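Local coordinates for protein glycosyltransferase Gtf1 (Streptococcus gordonii, PDB 5E9T) that belongs to the GT-B clan of glycosyltransferases and carries, besides its glycosyltransferase domain, an extended beta-sheet domain, at residues A[100-105]-A[115-120]. The protein carries 1 engineered substitution. Residues are numbered along the deposited sequence; the frame is centred on the assembly and turned at random.
Sequences KIVRYF and CYLRQE
V102 and C115 form an antiparallel hydrogen-bonded pair at the open end of the beta hairpin made by strands 101-106 and 111-117, part of the meandering antiparallel sheet of the GtfA extended beta-sheet domain. V102 N reaches C115 O at 2.7 Å, almost straight at 174°, and C115 N returns a bond to V102 O. Beyond this pair, L117 N donates to K100 O at 2.8 Å.

K100, just before strand 101-106, is the side chain to follow: it extends beside the backbone of L117 and R118. Its CB lies 4.1 Å from L117 O, and CD passes close to R118 O. The bend at chi3 (-78°) turns CE, 3.7 Å from R118 O; chi4 is near anti, and NZ donates to that same R118 O at 3.2 Å. The lysine tip thus links the start of one strand to the loop that follows strand 111-117.

On one face of the sheet, I101 and Y116, a non-hydrogen-bonded pair, run alongside each other with their side chains heading in one direction. I101 CD1 meets Y116 CE2 at 3.5 Å, CG1 lies near CD2 and CE2, and CG2 sits over a face of the ring, while the Y116 hydroxyl is hydrogen-bonded to E129 OE1. The other face carries V102, Y104, C115 and L117, with L81 of helix 81-86 packing against V102, Y104 and L117. There V102 CG1 meets L117 CD1 at 3.5 Å, and C115 SG approaches the edge of the Y104 ring, 4.0 Å from CD2.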
loop_
_atom_site.group_PDB
_atom_site.type_symbol
_atom_site.label_atom_id
_atom_site.label_comp_id
_atom_site.label_asym_id
_atom_site.label_seq_id
_atom_site.Cartn_x
_atom_site.Cartn_y
_atom_site.Cartn_z
ATOM N N LYS A 100 42.620 3.925 -14.106
ATOM C CA LYS A 100 41.552 4.308 -15.019
ATOM C C LYS A 100 40.855 5.606 -14.625
ATOM O O LYS A 100 39.987 6.074 -15.367
ATOM C CB LYS A 100 40.522 3.181 -15.119
ATOM C CG LYS A 100 41.140 1.798 -15.094
ATOM C CD LYS A 100 40.318 0.799 -15.890
ATOM C CE LYS A 100 39.100 0.337 -15.122
ATOM N NZ LYS A 100 38.542 -0.905 -15.715
ATOM N N ILE A 101 41.208 6.198 -13.489
ATOM C CA ILE A 101 40.640 7.472 -13.069
ATOM C C ILE A 101 41.508 8.603 -13.607
ATOM O O ILE A 101 42.727 8.611 -13.398
ATOM C CB ILE A 101 40.540 7.546 -11.538
ATOM C CG1 ILE A 101 39.977 6.248 -10.966
ATOM C CG2 ILE A 101 39.668 8.688 -11.129
ATOM C CD1 ILE A 101 39.601 6.352 -9.499
ATOM N N VAL A 102 40.896 9.561 -14.299
ATOM C CA VAL A 102 41.618 10.732 -14.789
ATOM C C VAL A 102 40.827 11.976 -14.396
ATOM O O VAL A 102 39.654 12.125 -14.768
ATOM C CB VAL A 102 41.888 10.671 -16.305
ATOM C CG1 VAL A 102 42.574 9.367 -16.661
ATOM C CG2 VAL A 102 40.626 10.794 -17.117
ATOM N N ARG A 103 41.447 12.843 -13.601
ATOM C CA ARG A 103 40.777 14.019 -13.069
ATOM C C ARG A 103 41.237 15.262 -13.818
ATOM O O ARG A 103 42.398 15.362 -14.222
ATOM C CB ARG A 103 41.046 14.169 -11.569
ATOM C CG ARG A 103 40.736 12.921 -10.755
ATOM C CD ARG A 103 41.294 13.032 -9.348
ATOM N NE ARG A 103 40.247 13.029 -8.333
ATOM C CZ ARG A 103 39.774 11.929 -7.754
ATOM N NH1 ARG A 103 40.258 10.742 -8.093
ATOM N NH2 ARG A 103 38.822 12.018 -6.835
ATOM N N TYR A 104 40.309 16.190 -14.030
ATOM C CA TYR A 104 40.602 17.487 -14.623
ATOM C C TYR A 104 40.205 18.567 -13.631
ATOM O O TYR A 104 39.096 18.535 -13.088
ATOM C CB TYR A 104 39.853 17.687 -15.940
ATOM C CG TYR A 104 40.347 16.825 -17.078
ATOM C CD1 TYR A 104 41.547 17.104 -17.712
ATOM C CD2 TYR A 104 39.603 15.746 -17.529
ATOM C CE1 TYR A 104 41.997 16.325 -18.756
ATOM C CE2 TYR A 104 40.044 14.963 -18.573
ATOM C CZ TYR A 104 41.242 15.256 -19.181
ATOM O OH TYR A 104 41.687 14.478 -20.224
ATOM N N PHE A 105 41.096 19.526 -13.407
ATOM C CA PHE A 105 40.927 20.516 -12.353
ATOM C C PHE A 105 40.628 21.889 -12.938
ATOM O O PHE A 105 41.232 22.298 -13.933
ATOM C CB PHE A 105 42.174 20.585 -11.472
ATOM C CG PHE A 105 42.396 19.358 -10.640
ATOM C CD1 PHE A 105 42.890 18.196 -11.211
ATOM C CD2 PHE A 105 42.115 19.367 -9.283
ATOM C CE1 PHE A 105 43.096 17.063 -10.445
ATOM C CE2 PHE A 105 42.320 18.241 -8.512
ATOM C CZ PHE A 105 42.812 17.085 -9.094
ATOM N N CYS A 115 36.955 11.626 -14.402
ATOM C CA CYS A 115 36.559 10.715 -15.465
ATOM C C CYS A 115 37.082 9.319 -15.164
ATOM O O CYS A 115 38.249 9.152 -14.796
ATOM C CB CYS A 115 37.089 11.188 -16.819
ATOM S SG CYS A 115 36.760 12.916 -17.211
ATOM N N TYR A 116 36.218 8.321 -15.321
ATOM C CA TYR A 116 36.579 6.921 -15.140
ATOM C C TYR A 116 36.564 6.248 -16.503
ATOM O O TYR A 116 35.519 6.196 -17.160
ATOM C CB TYR A 116 35.611 6.224 -14.185
ATOM C CG TYR A 116 35.592 6.817 -12.796
ATOM C CD1 TYR A 116 34.857 7.962 -12.519
ATOM C CD2 TYR A 116 36.301 6.227 -11.760
ATOM C CE1 TYR A 116 34.834 8.508 -11.249
ATOM C CE2 TYR A 116 36.282 6.763 -10.486
ATOM C CZ TYR A 116 35.547 7.903 -10.238
ATOM O OH TYR A 116 35.526 8.444 -8.976
ATOM N N LEU A 117 37.717 5.739 -16.930
ATOM C CA LEU A 117 37.798 5.213 -18.281
ATOM C C LEU A 117 37.320 3.767 -18.338
ATOM O O LEU A 117 37.020 3.132 -17.322
ATOM C CB LEU A 117 39.225 5.293 -18.812
ATOM C CG LEU A 117 39.866 6.669 -18.937
ATOM C CD1 LEU A 117 41.237 6.586 -18.329
ATOM C CD2 LEU A 117 39.953 7.094 -20.388
ATOM N N ARG A 118 37.276 3.242 -19.559
ATOM C CA ARG A 118 36.969 1.829 -19.788
ATOM C C ARG A 118 38.262 1.027 -19.682
ATOM O O ARG A 118 38.437 0.223 -18.761
ATOM C CB ARG A 118 36.298 1.647 -21.149
ATOM C CG ARG A 118 35.971 0.208 -21.471
ATOM C CD ARG A 118 35.450 0.054 -22.883
ATOM N NE ARG A 118 34.987 -1.308 -23.129
ATOM C CZ ARG A 118 34.342 -1.691 -24.225
ATOM N NH1 ARG A 118 34.085 -0.812 -25.183
ATOM N NH2 ARG A 118 33.956 -2.952 -24.363
ATOM N N GLN A 119 39.168 1.239 -20.630
ATOM C CA GLN A 119 40.541 0.765 -20.554
ATOM C C GLN A 119 41.457 1.954 -20.299
ATOM O O GLN A 119 41.206 3.064 -20.779
ATOM C CB GLN A 119 40.960 0.057 -21.847
ATOM C CG GLN A 119 39.843 -0.705 -22.544
ATOM C CD GLN A 119 39.644 -2.101 -21.989
ATOM O OE1 GLN A 119 40.392 -2.551 -21.119
ATOM N NE2 GLN A 119 38.628 -2.797 -22.492
ATOM N N GLU A 120 42.523 1.716 -19.530
ATOM C CA GLU A 120 43.458 2.792 -19.217
ATOM C C GLU A 120 44.218 3.258 -20.452
ATOM O O GLU A 120 44.595 4.431 -20.538
ATOM C CB GLU A 120 44.434 2.342 -18.131
ATOM C CG GLU A 120 45.116 1.016 -18.434
ATOM C CD GLU A 120 46.506 1.192 -19.027
ATOM O OE1 GLU A 120 47.291 0.229 -19.005
ATOM O OE2 GLU A 120 46.811 2.296 -19.508
#